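Local coordinates for putative molybdenum cofactor biosynthesis protein (Corynebacterium diphtheriae, PDB 2G2C), which probably takes part in molybdenum cofactor biosynthesis, where its MoCF_biosynth-type domain would bind molybdopterin or a precursor, at residues I11-R16 with V51-D56; Q86-T91 with L119-V124; Q104-H109 with A151-V156. All coordinates share one frame; numbering follows the deposited sequence.

Interaction 1: I11-R16 with V51-D56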
loop_
_atom_site.group_PDB
_atom_site.type_symbol
_atom_site.label_atom_id
_atom_site.label_comp_id
_atom_site.label_asym_id
_atom_site.label_seq_id
_atom_site.Cartn_x
_atom_site.Cartn_y
_atom_site.Cartn_z
ATOM N N ILE A 11 3.174 0.304 -5.478
ATOM C CA ILE A 11 3.236 -0.988 -6.194
ATOM C C ILE A 11 1.868 -1.283 -6.772
ATOM O O ILE A 11 0.911 -1.532 -6.027
ATOM C CB ILE A 11 3.654 -2.138 -5.241
ATOM C CG1 ILE A 11 5.046 -1.822 -4.668
ATOM C CG2 ILE A 11 3.596 -3.468 -5.971
ATOM C CD1 ILE A 11 5.447 -2.689 -3.430
ATOM N N VAL A 12 1.752 -1.163 -8.095
ATOM C CA VAL A 12 0.476 -1.451 -8.723
ATOM C C VAL A 12 0.493 -2.914 -9.192
ATOM O O VAL A 12 1.388 -3.332 -9.903
ATOM C CB VAL A 12 0.207 -0.473 -9.898
ATOM C CG1 VAL A 12 -0.989 -0.919 -10.694
ATOM C CG2 VAL A 12 0.031 0.947 -9.358
ATOM N N VAL A 13 -0.497 -3.679 -8.755
ATOM C CA VAL A 13 -0.502 -5.117 -8.956
ATOM C C VAL A 13 -1.615 -5.433 -9.973
ATOM O O VAL A 13 -2.819 -5.298 -9.661
ATOM C CB VAL A 13 -0.755 -5.860 -7.601
ATOM C CG1 VAL A 13 -0.736 -7.384 -7.776
ATOM C CG2 VAL A 13 0.252 -5.393 -6.498
ATOM N N SER A 14 -1.207 -5.811 -11.186
ATOM C CA SER A 14 -2.179 -5.998 -12.276
ATOM C C SER A 14 -1.538 -6.627 -13.476
ATOM O O SER A 14 -0.577 -6.088 -13.991
ATOM C CB SER A 14 -2.704 -4.630 -12.733
ATOM O OG SER A 14 -3.476 -4.737 -13.951
ATOM N N ASP A 15 -2.078 -7.753 -13.904
ATOM C CA ASP A 15 -1.584 -8.406 -15.112
ATOM C C ASP A 15 -1.730 -7.486 -16.326
ATOM O O ASP A 15 -0.757 -7.290 -17.058
ATOM C CB ASP A 15 -2.304 -9.729 -15.315
ATOM C CG ASP A 15 -1.853 -10.782 -14.310
ATOM O OD1 ASP A 15 -0.775 -10.588 -13.738
ATOM O OD2 ASP A 15 -2.541 -11.814 -14.149
ATOM N N ARG A 16 -2.901 -6.876 -16.486
ATOM C CA ARG A 16 -3.176 -6.056 -17.685
ATOM C C ARG A 16 -2.347 -4.775 -17.713
ATOM O O ARG A 16 -1.822 -4.381 -18.765
ATOM C CB ARG A 16 -4.660 -5.734 -17.792
ATOM C CG ARG A 16 -5.586 -6.957 -17.978
ATOM C CD ARG A 16 -5.835 -7.281 -19.439
ATOM N NE ARG A 16 -6.246 -6.101 -20.199
ATOM C CZ ARG A 16 -6.615 -6.106 -21.478
ATOM N NH1 ARG A 16 -6.633 -7.240 -22.178
ATOM N NH2 ARG A 16 -6.971 -4.965 -22.061
ATOM N N VAL A 51 3.570 -4.646 -11.165
ATOM C CA VAL A 51 3.962 -6.063 -11.205
ATOM C C VAL A 51 2.739 -6.896 -11.590
ATOM O O VAL A 51 1.603 -6.497 -11.329
ATOM C CB VAL A 51 4.549 -6.519 -9.800
ATOM C CG1 VAL A 51 5.809 -5.720 -9.477
ATOM C CG2 VAL A 51 3.500 -6.423 -8.675
ATOM N N PRO A 52 2.976 -8.067 -12.199
ATOM C CA PRO A 52 1.891 -9.002 -12.408
ATOM C C PRO A 52 1.331 -9.469 -11.049
ATOM O O PRO A 52 2.000 -9.366 -10.000
ATOM C CB PRO A 52 2.563 -10.212 -13.090
ATOM C CG PRO A 52 3.871 -9.703 -13.584
ATOM C CD PRO A 52 4.274 -8.561 -12.694
ATOM N N GLU A 53 0.131 -10.034 -11.088
ATOM C CA GLU A 53 -0.449 -10.610 -9.877
ATOM C C GLU A 53 0.348 -11.786 -9.358
ATOM O O GLU A 53 0.975 -12.515 -10.125
ATOM C CB GLU A 53 -1.872 -11.077 -10.157
ATOM C CG GLU A 53 -2.703 -9.923 -10.533
ATOM C CD GLU A 53 -3.872 -9.725 -9.631
ATOM O OE1 GLU A 53 -3.744 -10.092 -8.421
ATOM O OE2 GLU A 53 -4.897 -9.198 -10.139
ATOM N N GLY A 54 0.294 -12.008 -8.056
ATOM C CA GLY A 54 0.850 -13.227 -7.482
ATOM C C GLY A 54 1.523 -12.950 -6.147
ATOM O O GLY A 54 1.798 -11.799 -5.800
ATOM N N TYR A 55 1.857 -14.015 -5.425
ATOM C CA TYR A 55 2.563 -13.906 -4.173
ATOM C C TYR A 55 4.021 -13.471 -4.417
ATOM O O TYR A 55 4.511 -12.482 -3.820
ATOM C CB TYR A 55 2.513 -15.249 -3.481
ATOM C CG TYR A 55 3.049 -15.240 -2.075
ATOM C CD1 TYR A 55 2.181 -15.070 -0.971
ATOM C CD2 TYR A 55 4.416 -15.444 -1.828
ATOM C CE1 TYR A 55 2.661 -15.094 0.331
ATOM C CE2 TYR A 55 4.915 -15.478 -0.536
ATOM C CZ TYR A 55 4.031 -15.313 0.557
ATOM O OH TYR A 55 4.534 -15.342 1.849
ATOM N N ASP A 56 4.734 -14.200 -5.275
ATOM C CA ASP A 56 6.158 -13.935 -5.422
ATOM C C ASP A 56 6.458 -12.535 -5.963
ATOM O O ASP A 56 7.400 -11.879 -5.520
ATOM C CB ASP A 56 6.783 -15.003 -6.303
ATOM C CG ASP A 56 6.434 -16.420 -5.834
ATOM O OD1 ASP A 56 7.249 -17.000 -5.076
ATOM O OD2 ASP A 56 5.351 -16.926 -6.205
HETATM O O HOH W 1 -4.610 -8.508 -12.736
HETATM O O HOH W 2 0.050 -13.139 -12.847
#
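Val13 sets CG1 anti to its backbone N (chi1 -179°), which leaves CG2 beside that N and facing Val51; Val51 sets CG1 beside its own N (chi1 -62°), which puts its CG2 in the crowded position between N and carbonyl carbon. The pair belongs to a parallel bridge between strands 5-13 and 42-51, in the alpha/beta domain with a mixed central sheet that characterises the MoCF_biosynth family. Val12 O and Ser14 N bracket Val51 as a parallel bridge requires: Val51 N donates to Val12 O at 2.8 Å, and Ser14 N to Val51 O at 2.9 Å, each nearly along the C=O axis. On the face turned to helix 55-67, Val51 CG2 lies 4.0 Å from Ile11 CG2.

Past the strands, Asp15 swings its carboxylate beside its own backbone N (chi1 -72°) and OD1 accepts a hydrogen bond from Glu53 N at 2.9 Å, from above the carboxylate plane, while Lys84 forms a salt bridge with OD2. That bridge probably offsets repulsion from Glu53 OE2, 5.3 Å from Asp15 OD2. Two waters complete the join: one accepts from Asp15 N and donates to Glu53 OE2; the other donates to Asp15 OD1 and, at 2.9 Å, to Glu53 O.

Interaction 2: Q86-T91 with L119-V124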
loop_
_atom_site.group_PDB
_atom_site.type_symbol
_atom_site.label_atom_id
_atom_site.label_comp_id
_atom_site.label_asym_id
_atom_site.label_seq_id
_atom_site.Cartn_x
_atom_site.Cartn_y
_atom_site.Cartn_z
ATOM N N GLN A 86 -2.960 -12.373 -4.472
ATOM C CA GLN A 86 -2.193 -12.753 -3.276
ATOM C C GLN A 86 -1.531 -11.515 -2.625
ATOM O O GLN A 86 -0.601 -11.649 -1.822
ATOM C CB GLN A 86 -1.136 -13.785 -3.650
ATOM C CG GLN A 86 -1.658 -15.129 -4.104
ATOM C CD GLN A 86 -2.329 -15.921 -3.002
ATOM O OE1 GLN A 86 -3.418 -16.530 -3.206
ATOM N NE2 GLN A 86 -1.737 -15.870 -1.811
ATOM N N THR A 87 -2.025 -10.315 -2.948
ATOM C CA THR A 87 -1.410 -9.144 -2.321
ATOM C C THR A 87 -1.502 -9.173 -0.787
ATOM O O THR A 87 -0.509 -8.925 -0.127
ATOM C CB THR A 87 -1.971 -7.849 -2.883
ATOM O OG1 THR A 87 -1.748 -7.876 -4.298
ATOM C CG2 THR A 87 -1.334 -6.627 -2.222
ATOM N N PRO A 88 -2.685 -9.477 -0.229
ATOM C CA PRO A 88 -2.790 -9.485 1.248
ATOM C C PRO A 88 -1.837 -10.541 1.860
ATOM O O PRO A 88 -1.214 -10.274 2.903
ATOM C CB PRO A 88 -4.273 -9.816 1.506
ATOM C CG PRO A 88 -4.937 -9.351 0.210
ATOM C CD PRO A 88 -3.980 -9.822 -0.852
ATOM N N GLU A 89 -1.766 -11.731 1.254
ATOM C CA GLU A 89 -0.913 -12.808 1.780
ATOM C C GLU A 89 0.573 -12.377 1.706
ATOM O O GLU A 89 1.346 -12.528 2.670
ATOM C CB GLU A 89 -1.110 -14.125 1.001
ATOM C CG GLU A 89 -2.500 -14.789 1.208
ATOM C CD GLU A 89 -3.676 -14.186 0.374
ATOM O OE1 GLU A 89 -3.562 -13.099 -0.257
ATOM O OE2 GLU A 89 -4.736 -14.853 0.351
ATOM N N ALA A 90 0.959 -11.843 0.549
ATOM C CA ALA A 90 2.336 -11.376 0.383
ATOM C C ALA A 90 2.646 -10.285 1.435
ATOM O O ALA A 90 3.704 -10.263 2.083
ATOM C CB ALA A 90 2.565 -10.844 -1.070
ATOM N N THR A 91 1.711 -9.364 1.610
ATOM C CA THR A 91 1.913 -8.285 2.544
ATOM C C THR A 91 2.059 -8.796 3.982
ATOM O O THR A 91 2.938 -8.337 4.728
ATOM C CB THR A 91 0.769 -7.266 2.435
ATOM O OG1 THR A 91 0.738 -6.743 1.100
ATOM C CG2 THR A 91 0.935 -6.109 3.492
ATOM N N LEU A 119 -15.337 -7.688 -0.711
ATOM C CA LEU A 119 -14.411 -8.656 -1.283
ATOM C C LEU A 119 -12.941 -8.281 -1.165
ATOM O O LEU A 119 -12.080 -9.137 -1.394
ATOM C CB LEU A 119 -14.719 -8.781 -2.761
ATOM C CG LEU A 119 -16.184 -9.105 -2.926
ATOM C CD1 LEU A 119 -16.579 -8.797 -4.336
ATOM C CD2 LEU A 119 -16.387 -10.579 -2.536
ATOM N N SER A 120 -12.638 -7.018 -0.866
ATOM C CA SER A 120 -11.227 -6.664 -0.596
ATOM C C SER A 120 -10.726 -7.224 0.743
ATOM O O SER A 120 -11.302 -7.046 1.839
ATOM C CB SER A 120 -10.944 -5.157 -0.700
ATOM O OG SER A 120 -9.566 -4.869 -0.343
ATOM N N ARG A 121 -9.616 -7.913 0.606
ATOM C CA ARG A 121 -8.996 -8.554 1.730
ATOM C C ARG A 121 -7.744 -7.761 2.064
ATOM O O ARG A 121 -6.887 -8.252 2.783
ATOM C CB ARG A 121 -8.653 -9.949 1.315
ATOM C CG ARG A 121 -9.890 -10.706 0.842
ATOM C CD ARG A 121 -9.544 -12.147 0.545
ATOM N NE ARG A 121 -8.503 -12.200 -0.489
ATOM C CZ ARG A 121 -7.248 -12.584 -0.274
ATOM N NH1 ARG A 121 -6.847 -12.932 0.955
ATOM N NH2 ARG A 121 -6.385 -12.583 -1.299
ATOM N N GLY A 122 -7.632 -6.536 1.531
ATOM C CA GLY A 122 -6.408 -5.745 1.722
ATOM C C GLY A 122 -6.145 -5.482 3.180
ATOM O O GLY A 122 -7.095 -5.205 3.928
ATOM N N ILE A 123 -4.864 -5.586 3.590
ATOM C CA ILE A 123 -4.515 -5.314 4.979
ATOM C C ILE A 123 -3.730 -4.007 5.144
ATOM O O ILE A 123 -3.255 -3.415 4.167
ATOM C CB ILE A 123 -3.813 -6.528 5.664
ATOM C CG1 ILE A 123 -2.501 -6.821 4.959
ATOM C CG2 ILE A 123 -4.775 -7.721 5.668
ATOM C CD1 ILE A 123 -1.650 -7.848 5.714
ATOM N N VAL A 124 -3.607 -3.583 6.405
ATOM C CA VAL A 124 -2.788 -2.431 6.786
ATOM C C VAL A 124 -1.960 -2.860 7.969
ATOM O O VAL A 124 -2.477 -3.470 8.896
ATOM C CB VAL A 124 -3.635 -1.197 7.233
ATOM C CG1 VAL A 124 -2.739 -0.021 7.619
ATOM C CG2 VAL A 124 -4.599 -0.790 6.085
#
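Arg121 grips Glu89 end-on through NH1 and NH2, one nitrogen to each carboxylate oxygen, in a salt bridge that ties the first turn of helix 87-92 to the loop entering strand 124-126 in the alpha/beta fold of the MoCF_biosynth family. The straighter bond runs from Arg121 NH2 to the syn lone pair of Glu89 OE1 at 3.1 Å, with that oxygen close to the guanidinium plane. Arg121 NH1 reaches Glu89 OE2 at 2.9 Å but meets it from above the carboxylate plane; the two flat groups are twisted 57° apart. Bends in both chains, at chi2 in Glu89 (80°) and chi3 in Arg121 (-59°), bring the ends together. Arg121 NE donates to Gly80 O, which further fixes the guanidinium.

Inward from the charges, Pro88 CG sits over one face of the guanidinium, toward its rim, and Pro88 CD is 3.7 Å from Arg121 NH2. The same ring presses its CB against Arg121 O at 3.3 Å. One residue earlier in the loop, Ser120 OG accepts a hydrogen bond from Gly122 N in an ST turn.

Deeper still, Ile123 and Thr91 run alongside each other, pointing opposite ways. Thr91 OG1 is turned to Thr87 O, one turn back, and to Asn138, so its methyl faces the isoleucine: Thr91 CG2 lies 3.8 Å from Ile123 CG1, while Ile123 CD1 reaches Pro88 O at 3.7 Å.

Interaction 3: Q104-H109 with A151-V156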
loop_
_atom_site.group_PDB
_atom_site.type_symbol
_atom_site.label_atom_id
_atom_site.label_comp_id
_atom_site.label_asym_id
_atom_site.label_seq_id
_atom_site.Cartn_x
_atom_site.Cartn_y
_atom_site.Cartn_z
ATOM N N GLN A 104 -10.917 -1.742 9.253
ATOM C CA GLN A 104 -12.338 -1.676 9.562
ATOM C C GLN A 104 -12.919 -0.313 9.193
ATOM O O GLN A 104 -14.045 -0.252 8.648
ATOM C CB GLN A 104 -12.571 -2.036 11.040
ATOM C CG GLN A 104 -12.260 -3.514 11.267
ATOM C CD GLN A 104 -12.335 -3.888 12.714
ATOM O OE1 GLN A 104 -13.039 -3.231 13.490
ATOM N NE2 GLN A 104 -11.640 -4.971 13.091
ATOM N N GLN A 105 -12.176 0.768 9.462
ATOM C CA GLN A 105 -12.642 2.123 9.133
ATOM C C GLN A 105 -12.751 2.310 7.625
ATOM O O GLN A 105 -13.656 2.974 7.145
ATOM C CB GLN A 105 -11.708 3.190 9.723
ATOM C CG GLN A 105 -11.812 3.325 11.220
ATOM C CD GLN A 105 -11.203 4.612 11.757
ATOM O OE1 GLN A 105 -11.754 5.242 12.682
ATOM N NE2 GLN A 105 -10.057 5.015 11.192
ATOM N N ILE A 106 -11.817 1.703 6.884
ATOM C CA ILE A 106 -11.848 1.822 5.426
ATOM C C ILE A 106 -13.145 1.208 4.905
ATOM O O ILE A 106 -13.798 1.760 3.997
ATOM C CB ILE A 106 -10.620 1.149 4.775
ATOM C CG1 ILE A 106 -9.376 1.969 5.030
ATOM C CG2 ILE A 106 -10.870 0.896 3.283
ATOM C CD1 ILE A 106 -8.074 1.167 4.810
ATOM N N LEU A 107 -13.527 0.091 5.515
ATOM C CA LEU A 107 -14.757 -0.567 5.154
ATOM C C LEU A 107 -16.001 0.226 5.616
ATOM O O LEU A 107 -16.970 0.373 4.856
ATOM C CB LEU A 107 -14.730 -1.965 5.745
ATOM C CG LEU A 107 -15.680 -2.916 5.053
ATOM C CD1 LEU A 107 -15.609 -2.836 3.507
ATOM C CD2 LEU A 107 -15.302 -4.265 5.557
ATOM N N ILE A 108 -15.973 0.769 6.839
ATOM C CA ILE A 108 -17.077 1.585 7.340
ATOM C C ILE A 108 -17.285 2.805 6.425
ATOM O O ILE A 108 -18.422 3.113 6.033
ATOM C CB ILE A 108 -16.824 2.024 8.799
ATOM C CG1 ILE A 108 -16.926 0.827 9.749
ATOM C CG2 ILE A 108 -17.790 3.163 9.220
ATOM C CD1 ILE A 108 -16.251 1.064 11.121
ATOM N N HIS A 109 -16.180 3.450 6.050
ATOM C CA HIS A 109 -16.207 4.635 5.160
ATOM C C HIS A 109 -16.610 4.306 3.718
ATOM O O HIS A 109 -17.230 5.128 3.039
ATOM C CB HIS A 109 -14.835 5.334 5.131
ATOM C CG HIS A 109 -14.831 6.625 4.364
ATOM N ND1 HIS A 109 -14.164 6.784 3.167
ATOM C CD2 HIS A 109 -15.444 7.810 4.611
ATOM C CE1 HIS A 109 -14.348 8.014 2.722
ATOM N NE2 HIS A 109 -15.107 8.662 3.587
ATOM N N ALA A 151 -8.720 8.208 2.229
ATOM C CA ALA A 151 -9.482 9.041 3.163
ATOM C C ALA A 151 -9.316 8.616 4.597
ATOM O O ALA A 151 -9.379 9.439 5.516
ATOM C CB ALA A 151 -10.973 9.034 2.789
ATOM N N VAL A 152 -9.152 7.313 4.806
ATOM C CA VAL A 152 -8.948 6.815 6.173
ATOM C C VAL A 152 -7.489 6.907 6.615
ATOM O O VAL A 152 -7.182 7.283 7.761
ATOM C CB VAL A 152 -9.464 5.384 6.305
ATOM C CG1 VAL A 152 -9.016 4.760 7.660
ATOM C CG2 VAL A 152 -11.010 5.361 6.126
ATOM N N ILE A 153 -6.577 6.532 5.723
ATOM C CA ILE A 153 -5.156 6.486 6.115
ATOM C C ILE A 153 -4.550 7.863 6.256
ATOM O O ILE A 153 -3.780 8.125 7.177
ATOM C CB ILE A 153 -4.336 5.687 5.054
ATOM C CG1 ILE A 153 -4.849 4.243 5.019
ATOM C CG2 ILE A 153 -2.781 5.796 5.299
ATOM C CD1 ILE A 153 -4.628 3.459 6.275
ATOM N N SER A 154 -4.860 8.764 5.318
ATOM C CA SER A 154 -4.181 10.076 5.297
ATOM C C SER A 154 -4.186 10.795 6.642
ATOM O O SER A 154 -3.135 11.258 7.110
ATOM C CB SER A 154 -4.822 10.975 4.226
ATOM O OG SER A 154 -4.100 12.183 4.144
ATOM N N PRO A 155 -5.373 10.912 7.273
ATOM C CA PRO A 155 -5.376 11.683 8.512
ATOM C C PRO A 155 -4.567 11.041 9.644
ATOM O O PRO A 155 -4.199 11.738 10.585
ATOM C CB PRO A 155 -6.873 11.734 8.900
ATOM C CG PRO A 155 -7.599 11.377 7.630
ATOM C CD PRO A 155 -6.722 10.447 6.900
ATOM N N VAL A 156 -4.296 9.746 9.551
ATOM C CA VAL A 156 -3.607 9.108 10.682
ATOM C C VAL A 156 -2.117 8.882 10.445
ATOM O O VAL A 156 -1.404 8.459 11.346
ATOM C CB VAL A 156 -4.329 7.831 11.169
ATOM C CG1 VAL A 156 -5.739 8.170 11.652
ATOM C CG2 VAL A 156 -4.362 6.786 10.083
HETATM O O HOH W 3 -8.739 7.435 10.062
#
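Gln105 opens the contact between helix 100-109 and the last part of helix 143-153, two helices that pack side by side in the alpha/beta fold of the MoCF_biosynth family. Its chain is extended beyond CG (chi2 -164°), and it crosses Val152 obliquely. Both ends of that chain touch one methyl: CB and NE2 of Gln105 are each 3.7 Å from Val152 CG1. The amide also takes part in a water bridge, in which the water donates to Val152 O at 2.8 Å and receives a weak hydrogen bond from Gln105 NE2. Through that water the carbonyl gains a polar partner at the edge of the apolar patch.

Ile106, the next residue, supplies the centre. With CG1 anti to the carbonyl carbon (chi1 -72°), it lays that methylene against Val152 CB at 3.6 Å, the two side chains crossing obliquely. Further out along the same side chain, Ile106 CD1 approaches Ile153 CD1 at 4.4 Å, a looser touch than the one at Val152. Val152 itself spreads its two methyls over neighbouring parts of helix 100-109: CG1 goes to Gln105, while CG2 lies against the backbone, 3.7 Å from Ile106 CA.

One turn on from Gln105, His109 closes the exposed flank. Its ring carbon CG is anti to the backbone N (chi1 -174°), which carries the imidazole out past Val152 toward the start of segment 151-156; Asp148, on helix 143-153, is also touched by this side chain. His109 CB stays 4.0 Å from Val152 CG2, and the ring's CE1 reaches the methyl of Ala151, CB, at 3.5 Å.

Interactions 1 and 2 adjoin: Tyr55 packs on Gln86, Glu89 and Ala90, and helix 55-67 lies against side chains of both, Ile11 and Val13 in one, Ala90 and Thr91 in the other. Interactions 2 and 3 meet where Val124 touches Ile106 and Ile153, whereas 1 and 3 sit on opposite sides of the chain's centre, nearest atoms about 13 Å apart. Interactions 1 and 2 each have three buried touching residues and none exposed; interaction 3, with two of each, lies nearest the surface. Backbone bonds join the strands of interaction 1, a carboxylate and two waters the chain just beyond; interaction 2 puts charge outside and apolar contact inside; interaction 3 is largely apolar.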